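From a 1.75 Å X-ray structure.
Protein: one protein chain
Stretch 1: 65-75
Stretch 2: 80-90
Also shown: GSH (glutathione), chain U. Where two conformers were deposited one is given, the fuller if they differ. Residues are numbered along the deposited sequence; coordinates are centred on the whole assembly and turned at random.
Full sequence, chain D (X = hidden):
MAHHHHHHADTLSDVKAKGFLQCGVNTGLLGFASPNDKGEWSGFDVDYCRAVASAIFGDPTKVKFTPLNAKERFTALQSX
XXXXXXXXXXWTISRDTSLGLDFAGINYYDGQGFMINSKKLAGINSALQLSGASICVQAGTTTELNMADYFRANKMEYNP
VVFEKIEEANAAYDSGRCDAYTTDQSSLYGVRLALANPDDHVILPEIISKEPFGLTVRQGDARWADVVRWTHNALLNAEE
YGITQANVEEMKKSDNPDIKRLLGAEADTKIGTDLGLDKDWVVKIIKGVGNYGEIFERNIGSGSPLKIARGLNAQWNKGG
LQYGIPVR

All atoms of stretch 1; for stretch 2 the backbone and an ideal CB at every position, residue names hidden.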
ATOM      1  N   PHE D  65     -21.842 -15.049   6.240  1.00 25.17           N
ATOM      2  CA  PHE D  65     -20.456 -15.453   6.500  1.00 23.63           C
ATOM      3  C   PHE D  65     -20.185 -16.917   6.193  1.00 23.74           C
ATOM      4  O   PHE D  65     -20.928 -17.798   6.612  1.00 23.49           O
ATOM      5  CB  PHE D  65     -20.095 -15.157   7.955  1.00 21.88           C
ATOM      6  CG  PHE D  65     -20.144 -13.698   8.298  1.00 22.26           C
ATOM      7  CD1 PHE D  65     -19.071 -12.870   8.013  1.00 23.06           C
ATOM      8  CD2 PHE D  65     -21.282 -13.146   8.879  1.00 25.28           C
ATOM      9  CE1 PHE D  65     -19.124 -11.512   8.317  1.00 24.09           C
ATOM     10  CE2 PHE D  65     -21.339 -11.801   9.186  1.00 26.73           C
ATOM     11  CZ  PHE D  65     -20.257 -10.981   8.905  1.00 26.73           C
ATOM     12  N   THR D  66     -19.097 -17.156   5.463  1.00 21.81           N
ATOM     13  CA  THR D  66     -18.638 -18.500   5.126  1.00 24.93           C
ATOM     14  C   THR D  66     -17.336 -18.794   5.872  1.00 23.67           C
ATOM     15  O   THR D  66     -16.280 -18.317   5.471  1.00 23.24           O
ATOM     16  CB  THR D  66     -18.417 -18.635   3.602  1.00 22.94           C
ATOM     17  OG1 THR D  66     -19.656 -18.390   2.914  1.00 22.95           O
ATOM     18  CG2 THR D  66     -17.872 -20.035   3.218  1.00 22.50           C
ATOM     19  N   PRO D  67     -17.409 -19.563   6.974  1.00 23.80           N
ATOM     20  CA  PRO D  67     -16.171 -19.916   7.679  1.00 21.20           C
ATOM     21  C   PRO D  67     -15.299 -20.828   6.820  1.00 21.11           C
ATOM     22  O   PRO D  67     -15.819 -21.758   6.206  1.00 22.02           O
ATOM     23  CB  PRO D  67     -16.664 -20.638   8.932  1.00 25.90           C
ATOM     24  CG  PRO D  67     -18.002 -21.199   8.537  1.00 27.33           C
ATOM     25  CD  PRO D  67     -18.599 -20.193   7.574  1.00 25.67           C
ATOM     26  N   LEU D  68     -14.000 -20.532   6.779  1.00 20.10           N
ATOM     27  CA  LEU D  68     -13.029 -21.221   5.936  1.00 21.61           C
ATOM     28  C   LEU D  68     -11.717 -21.538   6.670  1.00 21.93           C
ATOM     29  O   LEU D  68     -11.094 -20.653   7.253  1.00 18.47           O
ATOM     30  CB  LEU D  68     -12.741 -20.384   4.674  1.00 22.74           C
ATOM     31  CG  LEU D  68     -13.926 -19.969   3.795  1.00 21.53           C
ATOM     32  CD1 LEU D  68     -13.609 -18.830   2.835  1.00 18.94           C
ATOM     33  CD2 LEU D  68     -14.365 -21.195   3.005  1.00 20.83           C
ATOM     34  N   ASN D  69     -11.285 -22.799   6.634  1.00 23.44           N
ATOM     35  CA  ASN D  69      -9.991 -23.123   7.228  1.00 24.44           C
ATOM     36  C   ASN D  69      -8.884 -22.713   6.259  1.00 21.08           C
ATOM     37  O   ASN D  69      -9.158 -22.256   5.139  1.00 22.03           O
ATOM     38  CB  ASN D  69      -9.899 -24.617   7.631  1.00 26.21           C
ATOM     39  CG  ASN D  69      -9.855 -25.574   6.450  1.00 28.85           C
ATOM     40  OD1 ASN D  69      -9.231 -25.311   5.436  1.00 26.15           O
ATOM     41  ND2 ASN D  69     -10.534 -26.719   6.599  1.00 34.36           N
ATOM     42  N   ALA D  70      -7.637 -22.858   6.691  1.00 19.74           N
ATOM     43  CA  ALA D  70      -6.509 -22.285   5.965  1.00 19.16           C
ATOM     44  C   ALA D  70      -6.379 -22.876   4.563  1.00 19.25           C
ATOM     45  O   ALA D  70      -5.845 -22.239   3.645  1.00 17.65           O
ATOM     46  CB  ALA D  70      -5.224 -22.501   6.754  1.00 22.18           C
ATOM     47  N   LYS D  71      -6.869 -24.102   4.409  1.00 19.59           N
ATOM     48  CA  LYS D  71      -6.724 -24.836   3.158  1.00 24.18           C
ATOM     49  C   LYS D  71      -7.851 -24.627   2.139  1.00 24.83           C
ATOM     50  O   LYS D  71      -7.660 -24.858   0.953  1.00 27.93           O
ATOM     51  CB  LYS D  71      -6.591 -26.319   3.461  1.00 24.42           C
ATOM     52  CG  LYS D  71      -5.211 -26.707   3.936  1.00 28.91           C
ATOM     53  CD  LYS D  71      -5.102 -28.212   4.089  1.00 37.32           C
ATOM     54  CE  LYS D  71      -3.698 -28.679   3.744  1.00 38.78           C
ATOM     55  NZ  LYS D  71      -3.620 -30.164   3.696  1.00 42.07           N
ATOM     56  N   GLU D  72      -9.022 -24.192   2.581  1.00 23.33           N
ATOM     57  CA  GLU D  72     -10.132 -24.070   1.646  1.00 24.37           C
ATOM     58  C   GLU D  72     -10.420 -22.612   1.282  1.00 22.44           C
ATOM     59  O   GLU D  72     -11.244 -22.337   0.414  1.00 20.49           O
ATOM     60  CB  GLU D  72     -11.380 -24.733   2.230  1.00 32.44           C
ATOM     61  CG  GLU D  72     -11.865 -24.075   3.490  1.00 32.93           C
ATOM     62  CD  GLU D  72     -12.768 -24.976   4.324  1.00 35.23           C
ATOM     63  OE1 GLU D  72     -13.187 -26.045   3.837  1.00 42.40           O
ATOM     64  OE2 GLU D  72     -13.060 -24.603   5.474  1.00 28.13           O
ATOM     65  N   ARG D  73      -9.732 -21.677   1.928  1.00 18.45           N
ATOM     66  CA  ARG D  73     -10.077 -20.258   1.774  1.00 17.73           C
ATOM     67  C   ARG D  73      -9.895 -19.728   0.344  1.00 17.48           C
ATOM     68  O   ARG D  73     -10.723 -18.955  -0.147  1.00 17.58           O
ATOM     69  CB  ARG D  73      -9.262 -19.402   2.754  1.00 16.67           C
ATOM     70  CG  ARG D  73      -7.740 -19.633   2.673  1.00 16.61           C
ATOM     71  CD  ARG D  73      -6.959 -18.814   3.708  1.00 16.07           C
ATOM     72  NE  ARG D  73      -5.641 -19.419   3.939  1.00 15.59           N
ATOM     73  CZ  ARG D  73      -4.577 -18.789   4.437  1.00 14.13           C
ATOM     74  NH1 ARG D  73      -4.626 -17.492   4.739  1.00 13.49           N
ATOM     75  NH2 ARG D  73      -3.447 -19.464   4.616  1.00 14.83           N
ATOM     76  N   PHE D  74      -8.824 -20.124  -0.343  1.00 17.23           N
ATOM     77  CA  PHE D  74      -8.608 -19.550  -1.675  1.00 17.00           C
ATOM     78  C   PHE D  74      -9.585 -20.163  -2.698  1.00 20.80           C
ATOM     79  O   PHE D  74     -10.083 -19.459  -3.578  1.00 21.42           O
ATOM     80  CB  PHE D  74      -7.145 -19.727  -2.107  1.00 19.12           C
ATOM     81  CG  PHE D  74      -6.177 -19.068  -1.176  1.00 18.09           C
ATOM     82  CD1 PHE D  74      -6.179 -17.687  -1.025  1.00 17.77           C
ATOM     83  CD2 PHE D  74      -5.323 -19.838  -0.390  1.00 18.71           C
ATOM     84  CE1 PHE D  74      -5.306 -17.060  -0.143  1.00 15.30           C
ATOM     85  CE2 PHE D  74      -4.443 -19.238   0.495  1.00 17.80           C
ATOM     86  CZ  PHE D  74      -4.431 -17.841   0.629  1.00 17.01           C
ATOM     87  N   THR D  75      -9.857 -21.459  -2.559  0.66 21.70           N
ATOM     88  CA  THR D  75     -10.764 -22.160  -3.463  0.66 23.41           C
ATOM     89  C   THR D  75     -12.155 -21.529  -3.406  0.66 25.59           C
ATOM     90  O   THR D  75     -12.798 -21.318  -4.435  0.66 21.47           O
ATOM     91  CB  THR D  75     -10.866 -23.657  -3.116  0.66 23.48           C
ATOM     92  OG1 THR D  75      -9.556 -24.237  -3.126  0.66 22.88           O
ATOM     93  CG2 THR D  75     -11.746 -24.378  -4.126  0.66 23.06           C
ATOM     94  N   UNK D  80     -16.113 -18.526  -6.667  1.00 22.81           N
ATOM     95  CA  UNK D  80     -17.228 -17.601  -6.617  1.00 24.52           C
ATOM     96  C   UNK D  80     -18.145 -17.823  -5.429  1.00 26.28           C
ATOM     97  O   UNK D  80     -19.152 -17.126  -5.275  1.00 27.02           O
ATOM     98  CB  UNK D  80     -18.038 -17.704  -7.911  1.00 24.52           C
ATOM     99  N   UNK D  81     -17.806 -18.789  -4.576  1.00 23.44           N
ATOM    100  CA  UNK D  81     -18.669 -19.093  -3.441  1.00 23.90           C
ATOM    101  C   UNK D  81     -18.709 -17.890  -2.493  1.00 22.98           C
ATOM    102  O   UNK D  81     -19.755 -17.598  -1.912  1.00 23.49           O
ATOM    103  CB  UNK D  81     -18.182 -20.345  -2.709  1.00 23.90           C
ATOM    104  N   UNK D  82     -17.578 -17.198  -2.342  1.00 21.72           N
ATOM    105  CA  UNK D  82     -17.573 -15.933  -1.603  1.00 22.10           C
ATOM    106  C   UNK D  82     -17.162 -14.804  -2.532  1.00 20.39           C
ATOM    107  O   UNK D  82     -16.438 -15.013  -3.511  1.00 22.21           O
ATOM    108  CB  UNK D  82     -16.634 -16.004  -0.397  1.00 22.10           C
ATOM    109  N   UNK D  83     -17.629 -13.605  -2.203  1.00 21.77           N
ATOM    110  CA  UNK D  83     -17.377 -12.404  -2.990  1.00 19.84           C
ATOM    111  C   UNK D  83     -16.056 -11.736  -2.597  1.00 21.50           C
ATOM    112  O   UNK D  83     -15.448 -11.035  -3.402  1.00 18.15           O
ATOM    113  CB  UNK D  83     -18.533 -11.416  -2.823  1.00 19.84           C
ATOM    114  N   UNK D  84     -15.633 -11.948  -1.355  1.00 18.07           N
ATOM    115  CA  UNK D  84     -14.417 -11.343  -0.809  1.00 16.97           C
ATOM    116  C   UNK D  84     -13.909 -12.234   0.325  1.00 16.89           C
ATOM    117  O   UNK D  84     -14.692 -12.926   0.985  1.00 17.35           O
ATOM    118  CB  UNK D  84     -14.677  -9.918  -0.316  1.00 16.97           C
ATOM    119  N   UNK D  85     -12.595 -12.236   0.518  1.00 15.80           N
ATOM    120  CA  UNK D  85     -11.962 -12.996   1.585  1.00 17.10           C
ATOM    121  C   UNK D  85     -11.247 -12.037   2.513  1.00 14.76           C
ATOM    122  O   UNK D  85     -10.303 -11.369   2.106  1.00 14.05           O
ATOM    123  CB  UNK D  85     -10.992 -14.038   1.025  1.00 17.10           C
ATOM    124  N   UNK D  86     -11.721 -11.943   3.747  1.00 19.35           N
ATOM    125  CA  UNK D  86     -11.120 -11.055   4.730  1.00 17.63           C
ATOM    126  C   UNK D  86     -10.876 -11.925   5.941  1.00 17.34           C
ATOM    127  O   UNK D  86     -11.771 -12.150   6.733  1.00 16.52           O
ATOM    128  CB  UNK D  86     -12.000  -9.845   5.051  1.00 17.63           C
ATOM    129  N   UNK D  87      -9.664 -12.455   6.051  1.00 16.72           N
ATOM    130  CA  UNK D  87      -9.435 -13.570   6.955  1.00 15.81           C
ATOM    131  C   UNK D  87      -7.951 -13.746   7.240  1.00 14.51           C
ATOM    132  O   UNK D  87      -7.379 -14.779   6.899  1.00 16.24           O
ATOM    133  CB  UNK D  87     -10.018 -14.858   6.371  1.00 15.81           C
ATOM    134  N   UNK D  88      -7.347 -12.742   7.882  1.00 13.13           N
ATOM    135  CA  UNK D  88      -5.951 -12.809   8.347  1.00 12.54           C
ATOM    136  C   UNK D  88      -5.057 -13.537   7.343  1.00 15.69           C
ATOM    137  O   UNK D  88      -4.252 -14.383   7.711  1.00 14.70           O
ATOM    138  CB  UNK D  88      -5.878 -13.509   9.705  1.00 12.54           C
ATOM    139  N   UNK D  89      -5.210 -13.163   6.075  1.00 11.95           N
ATOM    140  CA  UNK D  89      -4.576 -13.843   4.953  1.00 13.33           C
ATOM    141  C   UNK D  89      -3.461 -12.988   4.356  1.00 13.36           C
ATOM    142  O   UNK D  89      -3.689 -11.880   3.861  1.00 11.21           O
ATOM    143  CB  UNK D  89      -5.614 -14.183   3.881  1.00 13.33           C
ATOM    144  N   UNK D  90      -2.242 -13.510   4.407  1.00 10.60           N
ATOM    145  CA  UNK D  90      -1.075 -12.725   4.020  1.00 12.35           C
ATOM    146  C   UNK D  90      -0.981 -12.504   2.504  1.00 11.22           C
ATOM    147  O   UNK D  90      -1.110 -13.434   1.715  1.00 12.68           O
ATOM    148  CB  UNK D  90       0.196 -13.416   4.518  1.00 12.35           C
TER
HETATM  149  N1  GSH U 401      -1.467 -15.189   7.745  1.00 12.03           N
HETATM  150  CA1 GSH U 401      -1.060 -16.582   7.553  1.00 10.27           C
HETATM  151  C1  GSH U 401      -1.415 -16.997   6.127  1.00 12.10           C
HETATM  152  O11 GSH U 401      -1.020 -18.116   5.698  1.00 15.66           O
HETATM  153  O12 GSH U 401      -2.102 -16.241   5.385  1.00 11.89           O
HETATM  154  CB1 GSH U 401      -1.782 -17.533   8.523  1.00  9.38           C
HETATM  155  CG1 GSH U 401      -3.301 -17.421   8.293  1.00 10.87           C
HETATM  156  CD1 GSH U 401      -3.998 -18.537   9.063  1.00 16.59           C
HETATM  157  OE1 GSH U 401      -4.718 -19.319   8.523  1.00 17.25           O
HETATM  158  N2  GSH U 401      -3.770 -18.620  10.486  1.00 15.97           N
HETATM  159  CA2 GSH U 401      -4.415 -19.699  11.211  1.00 18.95           C
HETATM  160  C2  GSH U 401      -5.947 -19.604  11.152  1.00 16.60           C
HETATM  161  O2  GSH U 401      -6.538 -18.611  10.873  1.00 16.80           O
HETATM  162  CB2 GSH U 401      -3.862 -19.790  12.638  1.00 18.47           C
HETATM  163  SG2 GSH U 401      -4.387 -18.394  13.672  1.00 23.59           S
HETATM  164  N3  GSH U 401      -6.677 -20.827  11.410  1.00 16.84           N
HETATM  165  CA3 GSH U 401      -8.114 -20.826  11.366  1.00 20.58           C
HETATM  166  C3  GSH U 401      -8.570 -21.959  10.446  1.00 19.23           C
HETATM  167  O31 GSH U 401      -9.785 -22.289  10.454  1.00 23.49           O
HETATM  168  O32 GSH U 401      -7.747 -22.544   9.678  1.00 19.53           O

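Position 80 has positive phi (93°) just after a helix, and its CA-to-CB direction leads away from stretch 1; such a backbone by itself favours glycine, and Gly80 is found.

Position 81 points toward stretch 1, but nothing there lies within 5.5 Å of the ideal CB. A long side chain is needed to reach Thr66, and a polar end would suit its hydroxyl. The residue is Glu81, extended in t, t, with OE1 3.5 Å from Thr66 CG2. A water joins the two, 2.7 Å from Glu81 OE1, to which it donates, and 2.6 Å from Thr66 OG1.

At 82 the ideal CB lies 5.1 Å from Thr66 OG1 and 5.3 Å from Leu68 CD1, room for a modest, mainly apolar side chain such as valine, isoleucine or threonine. Val82 fills it, its CG1 3.6 Å from Thr66 CB.

Positions 83, 84 and 86 are out of reach of stretch 1, which therefore sets no preference among them; they hold Asp83, Val84 and Ile86.

Position 85 points toward stretch 1, where Leu68, the CB of Arg73 and the Phe74 ring offer an apolar surface. Leucine, isoleucine or methionine would suit it. Leu85 places CD1 3.9 Å from Leu68 CD1 and 4.0 Å from Arg73 CB, while its CD2 lies 4.2 Å from Phe74 CD1.

Position 87 also points toward stretch 1, yet its ideal CB has no neighbour there within 5.5 Å. Ahead lie the carbonyl of Leu68 and glutathione OE1, so a long donor, lysine or arginine, would suit. Arg87 donates from NE to Leu68 O (2.8 Å, 170°), and both NH1 and NH2 donate to glutathione OE1 at 3.1 Å. Arg73 CD lies over one face of its guanidinium. The ligand oxygen accepts from both terminal nitrogens although Arg87 NH1 and the like-charged Arg73 NH1 are only 3.6 Å apart.

At 88, phi and psi are both positive (38°/47°), a conformation asparagine and glycine tolerate well, and CB points sideways. Asn88 uses ND2 to donate to glutathione O2 at 2.9 Å.

The ideal CB of 89 is 3.6 Å from Arg73 NH1 and 5.0 Å from Phe74 CE1, favouring a small side chain with an acceptor and perhaps a methyl: serine or threonine. Thr89 OG1 accepts from Arg73 NH1 (2.9 Å) and donates to Arg87 O (2.8 Å), while CG2 packs 3.7 Å from Phe74 CE1.

Position 90 points sideways, leaving the ligand to be served. Thr90 OG1 accepts from glutathione N1 at 3.0 Å.

Stretch 2, residues 80-90: GEVDVLIRNTT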
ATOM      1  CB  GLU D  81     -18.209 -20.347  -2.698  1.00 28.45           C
ATOM      2  CG  GLU D  81     -18.888 -20.540  -1.335  1.00 31.07           C
ATOM      3  CD  GLU D  81     -18.444 -21.798  -0.600  1.00 37.05           C
ATOM      4  OE1 GLU D  81     -18.961 -22.040   0.518  1.00 38.41           O
ATOM      5  OE2 GLU D  81     -17.586 -22.535  -1.136  1.00 34.63           O
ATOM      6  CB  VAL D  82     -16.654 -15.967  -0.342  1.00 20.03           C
ATOM      7  CG1 VAL D  82     -17.109 -17.062   0.620  1.00 20.69           C
ATOM      8  CG2 VAL D  82     -15.173 -16.130  -0.720  1.00 19.12           C
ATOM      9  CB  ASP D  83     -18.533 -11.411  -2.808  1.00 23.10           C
ATOM     10  CG  ASP D  83     -19.881 -12.014  -3.171  1.00 24.35           C
ATOM     11  OD1 ASP D  83     -19.999 -12.617  -4.258  1.00 24.85           O
ATOM     12  OD2 ASP D  83     -20.823 -11.892  -2.361  1.00 24.80           O
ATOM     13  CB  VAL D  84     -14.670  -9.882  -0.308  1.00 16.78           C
ATOM     14  CG1 VAL D  84     -15.692  -9.860   0.825  1.00 20.21           C
ATOM     15  CG2 VAL D  84     -13.357  -9.178   0.106  1.00 15.72           C
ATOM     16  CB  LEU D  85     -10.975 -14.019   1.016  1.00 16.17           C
ATOM     17  CG  LEU D  85     -10.184 -14.840   2.031  1.00 16.94           C
ATOM     18  CD1 LEU D  85     -11.099 -15.854   2.761  1.00 15.95           C
ATOM     19  CD2 LEU D  85      -9.034 -15.585   1.318  1.00 15.50           C
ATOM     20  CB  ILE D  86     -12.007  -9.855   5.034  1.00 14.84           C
ATOM     21  CG1 ILE D  86     -12.343  -9.138   3.730  1.00 18.13           C
ATOM     22  CG2 ILE D  86     -11.261  -8.877   5.967  1.00 14.66           C
ATOM     23  CD1 ILE D  86     -13.257  -7.931   3.880  1.00 18.19           C
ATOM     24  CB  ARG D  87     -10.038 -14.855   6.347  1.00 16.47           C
ATOM     25  CG  ARG D  87      -9.921 -16.132   7.196  1.00 17.37           C
ATOM     26  CD  ARG D  87      -9.666 -17.332   6.306  1.00 17.63           C
ATOM     27  NE  ARG D  87      -9.272 -18.534   7.047  1.00 18.56           N
ATOM     28  CZ  ARG D  87      -8.044 -18.742   7.521  1.00 18.51           C
ATOM     29  NH1 ARG D  87      -7.109 -17.808   7.381  1.00 17.05           N
ATOM     30  NH2 ARG D  87      -7.763 -19.872   8.168  1.00 18.79           N
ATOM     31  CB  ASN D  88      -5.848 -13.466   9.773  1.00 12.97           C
ATOM     32  CG  ASN D  88      -6.574 -14.833   9.905  1.00 14.54           C
ATOM     33  OD1 ASN D  88      -7.805 -14.930   9.791  1.00 16.30           O
ATOM     34  ND2 ASN D  88      -5.803 -15.883  10.221  1.00 15.66           N
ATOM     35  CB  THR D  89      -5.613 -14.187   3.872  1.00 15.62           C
ATOM     36  OG1 THR D  89      -6.479 -15.246   4.326  1.00 14.55           O
ATOM     37  CG2 THR D  89      -4.929 -14.572   2.581  1.00 12.26           C
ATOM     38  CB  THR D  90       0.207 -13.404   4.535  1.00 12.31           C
ATOM     39  OG1 THR D  90       0.153 -13.481   5.964  1.00 11.80           O
ATOM     40  CG2 THR D  90       1.448 -12.618   4.103  1.00 14.14           C
TER
HETATM   41  O   HOH W   1     -20.754 -20.375   1.677  1.00 29.89           O
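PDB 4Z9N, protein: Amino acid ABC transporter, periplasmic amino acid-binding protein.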